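Local atomic coordinates of NADP-dependent glyceraldehyde-3-phosphate dehydrogenase (PDB entry 3PRL), a protein that probably catalyses the NADP-dependent, non-phosphorylating oxidation of glyceraldehyde 3-phosphate, as a member of the aldehyde dehydrogenase family. Residues D[75-87]-D[197-209]. Sequence-based numbering, arbitrary orientation. Where two conformers were deposited one is given.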
loop_
_atom_site.group_PDB
_atom_site.type_symbol
_atom_site.label_atom_id
_atom_site.label_comp_id
_atom_site.label_asym_id
_atom_site.label_seq_id
_atom_site.Cartn_x
_atom_site.Cartn_y
_atom_site.Cartn_z
ATOM N N ASP D 75 -8.030 -0.465 22.648
ATOM C CA ASP D 75 -9.055 -0.016 23.584
ATOM C C ASP D 75 -8.395 0.678 24.777
ATOM O O ASP D 75 -8.936 1.641 25.305
ATOM C CB ASP D 75 -9.935 -1.170 24.071
ATOM C CG ASP D 75 -10.767 -1.808 22.950
ATOM O OD1 ASP D 75 -11.393 -1.073 22.142
ATOM O OD2 ASP D 75 -10.801 -3.062 22.897
ATOM N N LEU D 76 -7.230 0.170 25.192
ATOM C CA LEU D 76 -6.439 0.790 26.265
ATOM C C LEU D 76 -5.987 2.193 25.877
ATOM O O LEU D 76 -5.956 3.097 26.713
ATOM C CB LEU D 76 -5.233 -0.076 26.660
ATOM C CG LEU D 76 -4.282 0.488 27.749
ATOM C CD1 LEU D 76 -5.004 0.761 29.085
ATOM C CD2 LEU D 76 -3.042 -0.392 27.967
ATOM N N LEU D 77 -5.642 2.370 24.612
ATOM C CA LEU D 77 -5.208 3.670 24.130
ATOM C C LEU D 77 -6.365 4.654 24.157
ATOM O O LEU D 77 -6.223 5.720 24.731
ATOM C CB LEU D 77 -4.557 3.576 22.739
ATOM C CG LEU D 77 -3.033 3.409 22.713
ATOM C CD1 LEU D 77 -2.553 2.140 23.419
ATOM C CD2 LEU D 77 -2.496 3.459 21.267
ATOM N N TYR D 78 -7.493 4.264 23.551
ATOM C CA TYR D 78 -8.730 5.038 23.573
ATOM C C TYR D 78 -9.033 5.491 25.002
ATOM O O TYR D 78 -9.265 6.667 25.247
ATOM C CB TYR D 78 -9.921 4.210 23.050
ATOM C CG TYR D 78 -9.898 3.829 21.576
ATOM C CD1 TYR D 78 -9.144 4.544 20.657
ATOM C CD2 TYR D 78 -10.677 2.774 21.101
ATOM C CE1 TYR D 78 -9.132 4.207 19.312
ATOM C CE2 TYR D 78 -10.676 2.426 19.753
ATOM C CZ TYR D 78 -9.897 3.147 18.864
ATOM O OH TYR D 78 -9.885 2.816 17.524
ATOM N N ALA D 79 -9.017 4.536 25.941
ATOM C CA ALA D 79 -9.321 4.805 27.366
ATOM C C ALA D 79 -8.365 5.811 27.988
ATOM O O ALA D 79 -8.778 6.702 28.732
ATOM C CB ALA D 79 -9.315 3.512 28.181
ATOM N N TRP D 80 -7.084 5.670 27.659
ATOM C CA TRP D 80 -6.056 6.577 28.148
ATOM C C TRP D 80 -6.311 7.975 27.598
ATOM O O TRP D 80 -6.255 8.944 28.335
ATOM C CB TRP D 80 -4.687 6.049 27.720
ATOM C CG TRP D 80 -3.495 6.869 28.089
ATOM C CD1 TRP D 80 -3.366 7.737 29.139
ATOM C CD2 TRP D 80 -2.231 6.857 27.422
ATOM N NE1 TRP D 80 -2.104 8.271 29.154
ATOM C CE2 TRP D 80 -1.385 7.747 28.113
ATOM C CE3 TRP D 80 -1.728 6.165 26.313
ATOM C CZ2 TRP D 80 -0.064 7.979 27.721
ATOM C CZ3 TRP D 80 -0.428 6.399 25.920
ATOM C CH2 TRP D 80 0.394 7.291 26.625
ATOM N N ALA D 81 -6.604 8.053 26.298
ATOM C CA ALA D 81 -6.874 9.322 25.619
ATOM C C ALA D 81 -8.058 10.033 26.255
ATOM O O ALA D 81 -7.990 11.246 26.519
ATOM C CB ALA D 81 -7.125 9.096 24.161
ATOM N N ASP D 82 -9.130 9.279 26.501
ATOM C CA ASP D 82 -10.321 9.831 27.153
ATOM C C ASP D 82 -9.989 10.452 28.510
ATOM O O ASP D 82 -10.372 11.591 28.785
ATOM C CB ASP D 82 -11.420 8.766 27.314
ATOM C CG ASP D 82 -11.820 8.114 25.992
ATOM O OD1 ASP D 82 -11.338 8.532 24.916
ATOM O OD2 ASP D 82 -12.625 7.164 26.031
ATOM N N LEU D 83 -9.279 9.701 29.346
ATOM C CA LEU D 83 -8.900 10.183 30.670
ATOM C C LEU D 83 -7.981 11.403 30.608
ATOM O O LEU D 83 -8.072 12.267 31.463
ATOM C CB LEU D 83 -8.255 9.076 31.523
ATOM C CG LEU D 83 -9.006 7.777 31.849
ATOM C CD1 LEU D 83 -8.301 7.013 32.983
ATOM C CD2 LEU D 83 -10.484 7.988 32.192
ATOM N N LEU D 84 -7.090 11.474 29.617
ATOM C CA LEU D 84 -6.241 12.668 29.493
ATOM C C LEU D 84 -7.095 13.906 29.167
ATOM O O LEU D 84 -7.015 14.926 29.844
ATOM C CB LEU D 84 -5.099 12.470 28.474
ATOM C CG LEU D 84 -4.008 11.413 28.750
ATOM C CD1 LEU D 84 -3.088 11.169 27.535
ATOM C CD2 LEU D 84 -3.163 11.716 29.963
ATOM N N GLU D 85 -7.936 13.787 28.148
ATOM C CA GLU D 85 -8.868 14.838 27.739
ATOM C C GLU D 85 -9.720 15.327 28.913
ATOM O O GLU D 85 -9.861 16.534 29.133
ATOM C CB GLU D 85 -9.756 14.265 26.648
ATOM C CG GLU D 85 -10.790 15.174 26.057
ATOM C CD GLU D 85 -11.352 14.547 24.802
ATOM O OE1 GLU D 85 -12.446 13.945 24.878
ATOM O OE2 GLU D 85 -10.668 14.601 23.759
ATOM N N GLU D 86 -10.282 14.369 29.647
ATOM C CA GLU D 86 -10.978 14.605 30.904
ATOM C C GLU D 86 -10.145 15.436 31.890
ATOM O O GLU D 86 -10.683 16.308 32.579
ATOM C CB GLU D 86 -11.368 13.256 31.528
ATOM C CG GLU D 86 -12.101 13.342 32.854
ATOM C CD GLU D 86 -12.605 11.992 33.348
ATOM O OE1 GLU D 86 -13.187 11.229 32.543
ATOM O OE2 GLU D 86 -12.426 11.706 34.554
ATOM N N ARG D 87 -8.843 15.166 31.958
ATOM C CA ARG D 87 -7.953 15.880 32.886
ATOM C C ARG D 87 -7.171 17.009 32.200
ATOM O O ARG D 87 -6.060 17.363 32.621
ATOM C CB ARG D 87 -7.018 14.895 33.607
ATOM C CG ARG D 87 -7.778 13.892 34.468
ATOM C CD ARG D 87 -6.965 12.665 34.846
ATOM N NE ARG D 87 -7.811 11.640 35.468
ATOM C CZ ARG D 87 -7.372 10.481 35.948
ATOM N NH1 ARG D 87 -6.086 10.170 35.897
ATOM N NH2 ARG D 87 -8.230 9.629 36.490
ATOM N N LYS D 197 1.946 12.257 35.830
ATOM C CA LYS D 197 0.496 12.466 35.732
ATOM C C LYS D 197 -0.075 11.905 34.436
ATOM O O LYS D 197 -1.160 11.343 34.436
ATOM C CB LYS D 197 0.110 13.950 35.872
ATOM C CG LYS D 197 0.133 14.484 37.292
ATOM C CD LYS D 197 -0.988 13.895 38.132
ATOM C CE LYS D 197 -0.843 14.247 39.600
ATOM N NZ LYS D 197 -1.729 13.387 40.422
ATOM N N MET D 198 0.654 12.053 33.335
ATOM C CA MET D 198 0.230 11.418 32.085
ATOM C C MET D 198 0.126 9.904 32.242
ATOM O O MET D 198 -0.880 9.299 31.823
ATOM C CB MET D 198 1.152 11.770 30.924
ATOM C CG MET D 198 0.808 11.041 29.635
ATOM S SD MET D 198 2.166 11.041 28.477
ATOM C CE MET D 198 3.350 9.992 29.337
ATOM N N VAL D 199 1.155 9.299 32.841
ATOM C CA VAL D 199 1.222 7.832 33.015
ATOM C C VAL D 199 0.153 7.317 33.960
ATOM O O VAL D 199 -0.401 6.232 33.761
ATOM C CB VAL D 199 2.618 7.363 33.465
ATOM C CG1 VAL D 199 2.575 5.968 34.116
ATOM C CG2 VAL D 199 3.554 7.348 32.281
ATOM N N GLU D 200 -0.131 8.101 34.994
ATOM C CA GLU D 200 -1.211 7.810 35.928
ATOM C C GLU D 200 -2.539 7.526 35.226
ATOM O O GLU D 200 -3.234 6.562 35.561
ATOM C CB GLU D 200 -1.394 8.982 36.879
ATOM C CG GLU D 200 -0.384 9.018 38.011
ATOM C CD GLU D 200 -0.782 9.977 39.112
ATOM O OE1 GLU D 200 -1.994 10.098 39.405
ATOM O OE2 GLU D 200 0.131 10.607 39.679
ATOM N N ALA D 201 -2.884 8.395 34.276
ATOM C CA ALA D 201 -4.087 8.235 33.457
ATOM C C ALA D 201 -4.082 6.916 32.686
ATOM O O ALA D 201 -5.128 6.326 32.485
ATOM C CB ALA D 201 -4.257 9.428 32.502
ATOM N N LEU D 202 -2.902 6.447 32.282
ATOM C CA LEU D 202 -2.767 5.166 31.556
ATOM C C LEU D 202 -3.027 3.990 32.497
ATOM O O LEU D 202 -3.665 2.995 32.124
ATOM C CB LEU D 202 -1.362 5.042 30.956
ATOM C CG LEU D 202 -1.100 4.234 29.680
ATOM C CD1 LEU D 202 0.307 4.517 29.204
ATOM C CD2 LEU D 202 -1.288 2.751 29.864
ATOM N N ALA D 203 -2.505 4.118 33.712
ATOM C CA ALA D 203 -2.740 3.169 34.794
ATOM C C ALA D 203 -4.216 3.117 35.176
ATOM O O ALA D 203 -4.780 2.034 35.313
ATOM C CB ALA D 203 -1.886 3.547 36.016
ATOM N N ASP D 204 -4.832 4.289 35.340
ATOM C CA ASP D 204 -6.250 4.397 35.719
ATOM C C ASP D 204 -7.152 3.929 34.565
ATOM O O ASP D 204 -8.338 3.650 34.756
ATOM C CB ASP D 204 -6.619 5.839 36.131
ATOM C CG ASP D 204 -5.889 6.328 37.407
ATOM O OD1 ASP D 204 -5.224 5.529 38.111
ATOM O OD2 ASP D 204 -5.987 7.544 37.704
ATOM N N ALA D 205 -6.571 3.859 33.370
ATOM C CA ALA D 205 -7.257 3.382 32.169
ATOM C C ALA D 205 -7.245 1.862 32.097
ATOM O O ALA D 205 -7.924 1.268 31.252
ATOM C CB ALA D 205 -6.606 3.978 30.919
ATOM N N GLY D 206 -6.465 1.242 32.979
ATOM C CA GLY D 206 -6.377 -0.218 33.039
ATOM C C GLY D 206 -5.157 -0.848 32.381
ATOM O O GLY D 206 -5.229 -1.981 31.920
ATOM N N ALA D 207 -4.031 -0.142 32.336
ATOM C CA ALA D 207 -2.800 -0.740 31.808
ATOM C C ALA D 207 -2.415 -1.959 32.646
ATOM O O ALA D 207 -2.319 -1.854 33.869
ATOM C CB ALA D 207 -1.673 0.263 31.809
ATOM N N PRO D 208 -2.238 -3.129 32.001
ATOM C CA PRO D 208 -1.748 -4.274 32.782
ATOM C C PRO D 208 -0.356 -4.002 33.356
ATOM O O PRO D 208 0.366 -3.143 32.846
ATOM C CB PRO D 208 -1.720 -5.414 31.764
ATOM C CG PRO D 208 -2.748 -5.034 30.742
ATOM C CD PRO D 208 -2.719 -3.532 30.664
ATOM N N GLU D 209 -0.007 -4.718 34.421
ATOM C CA GLU D 209 1.262 -4.536 35.150
ATOM C C GLU D 209 2.486 -4.745 34.259
ATOM O O GLU D 209 2.536 -5.700 33.505
ATOM C CB GLU D 209 1.308 -5.514 36.333
ATOM C CG GLU D 209 0.873 -6.919 35.941
ATOM C CD GLU D 209 0.762 -7.877 37.104
ATOM O OE1 GLU D 209 -0.030 -7.615 38.043
ATOM O OE2 GLU D 209 1.457 -8.911 37.055
#
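Trp80 and Leu202, whose CA atoms lie only 4.9 Å apart, mark where helix 75-86 packs against helix 197-204; the axes approach to 8.3 Å and run at 128°, a steep crossing, nearer perpendicular than antiparallel. The closeness is consistent with the small residues Ala79, Ala201 and Ala205 at the interface: Ala79 and Ala205 meet methyl to methyl. Leu83 sets CD1 3.3 Å from Ala201 O. With CG anti to the backbone nitrogen (chi1 178°), the Trp80 indole is swung against Leu202, whose CD1 sits 3.6 Å from the centroid of the six-membered ring, almost on its normal, in a CH-pi contact. Leu84 CD1 lies against the opposite face, offset toward the rim, while Met198 brings SD to the ring edge, a Met-aromatic contact. In the Rossmann-like coenzyme-binding domain of this aldehyde dehydrogenase, helix 192-204 is the helix of a beta-alpha-beta crossover between parallel strands 182-186, bearer of the NADP-binding Lys186, and 212-214; the contact joins it to helix 70-86. Trp80 NE1 donates to Met198 O (3.1 Å), a backbone carbonyl approached from above its plane. Cutting Trp80 back to an alanine is likely to leave Met198 O without this donor and a gap between Leu84 and Leu202. A Schellman motif at Gly206 closes the second helix, and Leu76 CD1 rests 3.5 Å from Ala207 N in the turn. At the C-terminal end of helix 70-86, Arg87, extended from CG to NE, reaches Asp204 beside that same turn in a salt bridge: NH1 (3.2 Å) and NH2 (3.3 Å) both grip OD2, with guanidinium and carboxylate planes 73° apart.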